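Local coordinates for protein beta-hexosaminidase (Neisseria gonorrhoeae, PDB 6JTJ) that probably cleaves the terminal beta-1,4-linked N-acetylglucosamine from peptidoglycan fragments during cell-wall recycling, as a family 3 glycoside hydrolase, at residues P46-I51 and G348-M353; E59-L64 and K93-P98; D66-G71 and D336-P341. All blocks are in the same frame, centred on the assembly; numbering follows the deposited sequence.

Interaction 1 (P46-I51 and G348-M353); sequences PVMADI and GRWQYM
Met48, in the middle of the short strand 47-49, meets Trp350 of the helix 346-352 through its terminal methyl group. From CB the side chain first runs out extended: CG lies anti to the backbone N (chi1 180°) and SD continues the same line. The chain then bends at the last torsion, chi3 -97°, which swings CE round to the indole. CE ends 3.9 Å from Trp350 CZ3 and 4.0 Å from Trp350 CH2, near the plane of the ring system, so the methyl abuts the rim of the six-membered ring and does not lie over a face. The indole points at the strand with its benzo end leading. The carbonyl of Val47 comes no nearer than 4.5 Å, from its O to Trp350 CZ2, and no hydrogen bond joins the two segments. The polar corner of the indole is held elsewhere: NE1 donates to the backbone O of Gly45, just ahead of the strand, which helps to set how the ring is turned. The contact is wholly buried, and Met48 lies about 8 Å from a bound N-acetylglucosamine, side chain to sugar. Strand 47-49 runs parallel to its two neighbours, 69-74 and 321-323; Met48 touches Ile73 of the first and both Ile321 and Leu323 of the second, while Trp350 also packs on Ile321, so helix 346-352 packs against the neighbouring strands 47-49 and 321-323.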
# COMPACT_ATOMS: atom_id res chain seq x y z
N PRO C 46 26.74 9.35 -0.83
CA PRO C 46 25.79 8.45 -0.15
C PRO C 46 24.32 8.84 -0.28
O PRO C 46 23.50 8.39 0.50
CB PRO C 46 26.22 8.56 1.31
CG PRO C 46 26.68 9.97 1.44
CD PRO C 46 27.34 10.31 0.12
N VAL C 47 23.97 9.66 -1.26
CA VAL C 47 22.58 10.06 -1.44
C VAL C 47 22.11 9.57 -2.79
O VAL C 47 22.81 9.76 -3.78
CB VAL C 47 22.43 11.59 -1.38
CG1 VAL C 47 21.01 12.02 -1.69
CG2 VAL C 47 22.85 12.11 -0.02
N MET C 48 20.94 8.96 -2.83
CA MET C 48 20.30 8.61 -4.08
C MET C 48 19.14 9.56 -4.28
O MET C 48 18.23 9.64 -3.47
CB MET C 48 19.82 7.16 -4.07
CG MET C 48 19.13 6.72 -5.35
SD MET C 48 18.82 4.93 -5.45
CE MET C 48 20.22 4.40 -6.42
N ALA C 49 19.20 10.33 -5.35
CA ALA C 49 18.20 11.36 -5.59
C ALA C 49 17.35 10.93 -6.76
O ALA C 49 17.38 9.76 -7.14
CB ALA C 49 18.89 12.70 -5.84
N ASP C 50 16.58 11.84 -7.34
CA ASP C 50 15.78 11.52 -8.50
C ASP C 50 15.60 12.77 -9.36
O ASP C 50 16.22 13.78 -9.11
CB ASP C 50 14.44 10.92 -8.07
CG ASP C 50 13.56 11.90 -7.35
OD1 ASP C 50 13.94 13.09 -7.21
OD2 ASP C 50 12.47 11.46 -6.90
N ILE C 51 14.77 12.67 -10.37
CA ILE C 51 14.64 13.77 -11.32
C ILE C 51 13.18 13.91 -11.74
O ILE C 51 12.38 13.00 -11.55
CB ILE C 51 15.58 13.60 -12.53
CG1 ILE C 51 15.40 12.23 -13.18
CG2 ILE C 51 17.03 13.76 -12.06
CD1 ILE C 51 16.10 12.11 -14.52
N GLY C 348 32.93 0.39 -2.88
CA GLY C 348 32.80 -1.00 -3.30
C GLY C 348 31.36 -1.46 -3.31
O GLY C 348 30.94 -2.23 -4.20
N ARG C 349 30.59 -1.02 -2.32
CA ARG C 349 29.16 -1.35 -2.25
C ARG C 349 28.37 -0.78 -3.44
O ARG C 349 27.52 -1.47 -3.99
CB ARG C 349 28.58 -0.90 -0.91
CG ARG C 349 28.97 -1.83 0.22
CD ARG C 349 28.60 -1.32 1.60
NE ARG C 349 29.00 -2.29 2.62
CZ ARG C 349 29.09 -2.03 3.91
NH1 ARG C 349 28.79 -0.82 4.38
NH2 ARG C 349 29.46 -2.97 4.75
N TRP C 350 28.61 0.47 -3.81
CA TRP C 350 28.02 1.02 -5.03
C TRP C 350 28.49 0.24 -6.26
O TRP C 350 27.72 -0.06 -7.16
CB TRP C 350 28.44 2.48 -5.25
CG TRP C 350 27.63 3.60 -4.59
CD1 TRP C 350 28.12 4.56 -3.74
CD2 TRP C 350 26.25 3.93 -4.80
NE1 TRP C 350 27.14 5.44 -3.41
CE2 TRP C 350 25.99 5.10 -4.06
CE3 TRP C 350 25.23 3.37 -5.56
CZ2 TRP C 350 24.73 5.70 -4.03
CZ3 TRP C 350 23.97 3.98 -5.54
CH2 TRP C 350 23.74 5.13 -4.78
N GLN C 351 29.79 -0.05 -6.33
CA GLN C 351 30.37 -0.62 -7.53
C GLN C 351 29.87 -2.03 -7.80
O GLN C 351 29.66 -2.40 -8.95
CB GLN C 351 31.92 -0.60 -7.49
CG GLN C 351 32.59 -1.01 -8.83
CD GLN C 351 31.97 -0.40 -10.14
OE1 GLN C 351 31.42 0.72 -10.17
NE2 GLN C 351 32.06 -1.16 -11.22
N TYR C 352 29.68 -2.81 -6.75
CA TYR C 352 29.08 -4.13 -6.87
C TYR C 352 27.72 -4.09 -7.59
O TYR C 352 27.36 -5.05 -8.27
CB TYR C 352 28.93 -4.74 -5.48
CG TYR C 352 28.51 -6.20 -5.46
CD1 TYR C 352 29.38 -7.21 -5.91
CD2 TYR C 352 27.27 -6.57 -4.98
CE1 TYR C 352 29.00 -8.55 -5.87
CE2 TYR C 352 26.88 -7.89 -4.94
CZ TYR C 352 27.73 -8.88 -5.39
OH TYR C 352 27.31 -10.19 -5.34
N MET C 353 26.99 -2.98 -7.50
CA MET C 353 25.68 -2.84 -8.16
C MET C 353 25.74 -2.39 -9.62
O MET C 353 24.70 -2.36 -10.28
CB MET C 353 24.80 -1.87 -7.37
CG MET C 353 24.44 -2.37 -5.97
SD MET C 353 23.27 -1.28 -5.15
CE MET C 353 24.04 0.34 -5.27

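Interaction 2 (E59-L64 and K93-P98); sequences EEKQRL and KALRTP
Leu95 and Arg96 follow one another in the chain and reach helix 58-64 by different torsions. In Leu95, CG stands anti to the carbonyl carbon, and its two methyls part to separate partners: CD1 comes 3.6 Å from Leu64 CB, and CD2 lies 4.1 Å from Lys61 CG. The leucine crosses the lysine at about a right angle and touches only the start of that chain, whose extended remainder carries the ammonium group away. In Arg96, CG is wedged between the backbone N and the carbonyl carbon (chi1 53°), and a bend at chi3 turns the guanidinium toward the last turn of the helix. Its NH1 donates to Leu64 O at 2.7 Å, with an N-H...O angle of 150°. The oxygen lies close to the guanidinium plane, but the donor is tilted 34° from the plane of the carbonyl. Arg96 CD also passes 3.3 Å from Leu64 O, so the aliphatic part of the arginine flanks the same oxygen. NH1 has a second acceptor in Asp66 O; the arginine thereby ties together two carbonyls at the helix's exit. Leu64 packs on Ile72 of strand 69-74, and Arg63 reaches Asp332 of helix 328-335. The contact thus joins the end of helix 58-64 to the loop that leaves helix 82-94, beside the strand lying between them in sequence.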
# COMPACT_ATOMS: atom_id res chain seq x y z
N GLU C 59 19.49 22.78 -13.90
CA GLU C 59 19.49 22.76 -12.45
C GLU C 59 19.77 21.34 -11.93
O GLU C 59 20.55 21.16 -11.00
CB GLU C 59 18.15 23.25 -11.94
CG GLU C 59 18.06 23.44 -10.43
CD GLU C 59 16.70 23.95 -9.98
OE1 GLU C 59 16.01 24.61 -10.78
OE2 GLU C 59 16.31 23.69 -8.83
N GLU C 60 19.13 20.35 -12.56
CA GLU C 60 19.33 18.95 -12.20
C GLU C 60 20.77 18.50 -12.45
O GLU C 60 21.38 17.83 -11.62
CB GLU C 60 18.32 18.04 -12.93
CG GLU C 60 16.92 18.10 -12.31
CD GLU C 60 15.82 17.50 -13.17
OE1 GLU C 60 16.06 17.29 -14.37
OE2 GLU C 60 14.70 17.27 -12.65
N LYS C 61 21.32 18.90 -13.60
CA LYS C 61 22.73 18.60 -13.91
C LYS C 61 23.65 19.09 -12.81
O LYS C 61 24.54 18.37 -12.37
CB LYS C 61 23.13 19.22 -15.25
CG LYS C 61 22.49 18.54 -16.44
CD LYS C 61 22.89 19.19 -17.75
CE LYS C 61 22.17 18.52 -18.91
NZ LYS C 61 22.50 19.14 -20.22
N GLN C 62 23.43 20.32 -12.36
CA GLN C 62 24.26 20.87 -11.31
C GLN C 62 24.06 20.11 -10.02
O GLN C 62 25.03 19.79 -9.33
CB GLN C 62 23.98 22.37 -11.10
CG GLN C 62 24.57 23.23 -12.21
CD GLN C 62 23.90 24.58 -12.32
OE1 GLN C 62 23.17 24.88 -13.29
NE2 GLN C 62 24.15 25.40 -11.33
N ARG C 63 22.81 19.80 -9.70
CA ARG C 63 22.52 19.01 -8.51
C ARG C 63 23.24 17.65 -8.54
O ARG C 63 23.84 17.27 -7.55
CB ARG C 63 21.01 18.81 -8.34
CG ARG C 63 20.64 18.02 -7.10
CD ARG C 63 19.25 18.37 -6.60
NE ARG C 63 18.34 18.52 -7.72
CZ ARG C 63 17.68 19.62 -8.03
NH1 ARG C 63 17.77 20.74 -7.32
NH2 ARG C 63 16.90 19.60 -9.09
N LEU C 64 23.20 16.96 -9.68
CA LEU C 64 23.76 15.61 -9.75
C LEU C 64 25.29 15.60 -9.74
O LEU C 64 25.90 14.53 -9.64
CB LEU C 64 23.24 14.85 -10.97
CG LEU C 64 21.73 14.65 -11.17
CD1 LEU C 64 21.45 13.38 -11.96
CD2 LEU C 64 20.91 14.67 -9.89
N LYS C 93 24.75 9.48 -16.93
CA LYS C 93 26.03 8.80 -16.80
C LYS C 93 27.19 9.70 -17.24
O LYS C 93 28.28 9.62 -16.68
CB LYS C 93 26.04 7.49 -17.59
CG LYS C 93 25.01 6.48 -17.09
CD LYS C 93 25.52 5.05 -17.15
CE LYS C 93 24.66 4.11 -16.29
NZ LYS C 93 24.99 4.11 -14.83
N ALA C 94 26.94 10.55 -18.23
CA ALA C 94 27.98 11.43 -18.78
C ALA C 94 28.47 12.49 -17.80
O ALA C 94 29.54 13.05 -18.00
CB ALA C 94 27.48 12.09 -20.06
N LEU C 95 27.70 12.78 -16.76
CA LEU C 95 28.03 13.88 -15.86
C LEU C 95 29.32 13.68 -15.08
O LEU C 95 30.00 14.66 -14.77
CB LEU C 95 26.90 14.14 -14.87
CG LEU C 95 25.60 14.68 -15.45
CD1 LEU C 95 24.55 14.72 -14.35
CD2 LEU C 95 25.77 16.06 -16.08
N ARG C 96 29.64 12.44 -14.74
CA ARG C 96 30.74 12.18 -13.82
C ARG C 96 31.14 10.73 -13.83
O ARG C 96 30.46 9.91 -14.42
CB ARG C 96 30.37 12.61 -12.39
CG ARG C 96 29.06 12.00 -11.89
CD ARG C 96 28.51 12.69 -10.64
NE ARG C 96 29.13 12.20 -9.41
CZ ARG C 96 28.81 12.62 -8.20
NH1 ARG C 96 27.87 13.56 -8.03
NH2 ARG C 96 29.45 12.12 -7.13
N THR C 97 32.27 10.46 -13.20
CA THR C 97 32.83 9.12 -13.06
C THR C 97 33.34 8.94 -11.64
O THR C 97 33.85 9.89 -11.06
CB THR C 97 34.03 8.94 -14.01
OG1 THR C 97 33.64 9.33 -15.32
CG2 THR C 97 34.51 7.48 -14.04
N PRO C 98 33.16 7.75 -11.04
CA PRO C 98 32.34 6.63 -11.51
C PRO C 98 30.90 7.08 -11.80
O PRO C 98 30.38 7.98 -11.13
CB PRO C 98 32.38 5.66 -10.34
CG PRO C 98 33.65 5.96 -9.63
CD PRO C 98 33.81 7.45 -9.75

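Interaction 3 (D66-G71 and D336-P341); sequences DPAIGG and DGFTIP
An Asx turn and a type I beta turn, both starting at Asp66, present Pro67 and Ala68 to the loop 336-341. Asp66 OD1 accepts the backbone N-H of Ala68 at 2.9 Å, nearly straight at 168°, through its anti lone pair, and the beta turn is closed by Ile69 N donating to Asp66 O. The apolar contact is made on the outer side of this bend. Ala68 CB rests 3.6 Å from Phe338 CD2 and 4.2 Å from Phe338 CE2, so the methyl approaches the ring obliquely at these two atoms. With chi1 at -178° the ring swings away from its own backbone N and out toward the turn. Two residues on, the tip of Ile340 comes over the neighbouring peptide: its CD1 lies 3.7 Å from Pro67 O and 4.3 Å from Pro67 CB. No hydrogen bond crosses between the segments, and Pro67 and Ile340 form the solvent-facing margin of the contact. The other carboxylate oxygen of Asp66, OD2, makes a salt bridge with Arg335 at the end of helix 328-335, giving the turn a polar tie alongside the apolar one. Phe338 packs further on Pro46 and on Phe315 of helix 307-317. The loop after helix 328-335 thus packs on the turn that enters strand 69-74, with helix 328-335 touching Ala68 and helix 307-317 touching Phe338.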
# COMPACT_ATOMS: atom_id res chain seq x y z
N ASP C 66 26.89 17.24 -7.45
CA ASP C 66 27.24 17.41 -6.05
C ASP C 66 27.87 16.12 -5.51
O ASP C 66 27.35 15.04 -5.75
CB ASP C 66 26.00 17.79 -5.25
CG ASP C 66 26.32 18.32 -3.87
OD1 ASP C 66 26.93 17.59 -3.06
OD2 ASP C 66 25.94 19.47 -3.58
N PRO C 67 29.01 16.23 -4.80
CA PRO C 67 29.66 15.02 -4.28
C PRO C 67 28.81 14.19 -3.29
O PRO C 67 29.14 13.03 -3.04
CB PRO C 67 30.93 15.55 -3.58
CG PRO C 67 30.71 17.02 -3.41
CD PRO C 67 29.79 17.45 -4.52
N ALA C 68 27.75 14.78 -2.73
CA ALA C 68 26.83 14.06 -1.85
C ALA C 68 26.02 12.98 -2.59
O ALA C 68 25.58 12.01 -1.99
CB ALA C 68 25.89 15.04 -1.16
N ILE C 69 25.87 13.15 -3.90
CA ILE C 69 25.05 12.26 -4.69
C ILE C 69 25.86 11.12 -5.30
O ILE C 69 26.97 11.35 -5.80
CB ILE C 69 24.28 13.07 -5.73
CG1 ILE C 69 23.33 14.00 -4.98
CG2 ILE C 69 23.54 12.15 -6.69
CD1 ILE C 69 22.43 14.82 -5.86
N GLY C 70 25.32 9.90 -5.19
CA GLY C 70 25.95 8.71 -5.78
C GLY C 70 25.10 7.93 -6.76
O GLY C 70 25.61 7.09 -7.49
N GLY C 71 23.80 8.21 -6.80
CA GLY C 71 22.90 7.51 -7.72
C GLY C 71 21.55 8.19 -7.87
O GLY C 71 21.26 9.18 -7.22
N ASP C 336 23.76 20.95 0.85
CA ASP C 336 24.41 22.21 1.19
C ASP C 336 25.16 22.12 2.51
O ASP C 336 24.54 22.04 3.58
CB ASP C 336 23.38 23.34 1.25
CG ASP C 336 24.01 24.66 1.59
OD1 ASP C 336 24.91 25.09 0.85
OD2 ASP C 336 23.60 25.27 2.59
N GLY C 337 26.49 22.15 2.44
CA GLY C 337 27.33 22.01 3.63
C GLY C 337 27.35 20.60 4.19
O GLY C 337 27.65 20.40 5.36
N PHE C 338 27.02 19.63 3.34
CA PHE C 338 26.91 18.23 3.76
C PHE C 338 28.29 17.63 3.97
O PHE C 338 29.14 17.74 3.11
CB PHE C 338 26.18 17.43 2.68
CG PHE C 338 25.96 15.98 3.04
CD1 PHE C 338 25.04 15.62 4.01
CD2 PHE C 338 26.68 14.98 2.39
CE1 PHE C 338 24.84 14.29 4.34
CE2 PHE C 338 26.48 13.65 2.71
CZ PHE C 338 25.56 13.30 3.69
N THR C 339 28.50 17.03 5.13
CA THR C 339 29.72 16.26 5.35
C THR C 339 29.46 14.78 5.08
O THR C 339 28.54 14.19 5.66
CB THR C 339 30.30 16.45 6.77
OG1 THR C 339 30.59 17.84 6.96
CG2 THR C 339 31.60 15.65 6.94
N ILE C 340 30.24 14.21 4.17
CA ILE C 340 30.10 12.81 3.79
C ILE C 340 30.56 11.94 4.94
O ILE C 340 31.71 12.04 5.34
CB ILE C 340 30.90 12.51 2.52
CG1 ILE C 340 30.24 13.19 1.33
CG2 ILE C 340 31.00 11.00 2.30
CD1 ILE C 340 31.09 13.26 0.08
N PRO C 341 29.67 11.10 5.49
CA PRO C 341 30.12 10.29 6.62
C PRO C 341 31.23 9.36 6.16
O PRO C 341 31.21 8.88 5.04
CB PRO C 341 28.86 9.50 7.03
CG PRO C 341 27.72 10.23 6.42
CD PRO C 341 28.25 10.88 5.17

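In the fold
Along the chain the first segments come in the order 46-51, 59-64, 66-71, followed by 93-98, then 336-341 and 348-353. The interaction centres are 12 to 13 Å apart, all on one side of the chain's centre. Interactions 1 and 3 meet in the sheet, where strands 47-49 and 69-74 run parallel: Val47 O lies 2.9 Å from Gly70 N, a probable hydrogen bond. Interactions 2 and 3 are joined by Arg96 of the 93-98 segment, which reaches across to the turn at 66-69. Helix 58-64 connects the two strands as a beta-alpha-beta crossover, consistent with the barrel-like fold of family 3 enzymes. Interaction 1 lies nearest the sugar; interactions 2 and 3 lie farther out, away from the annotated sites.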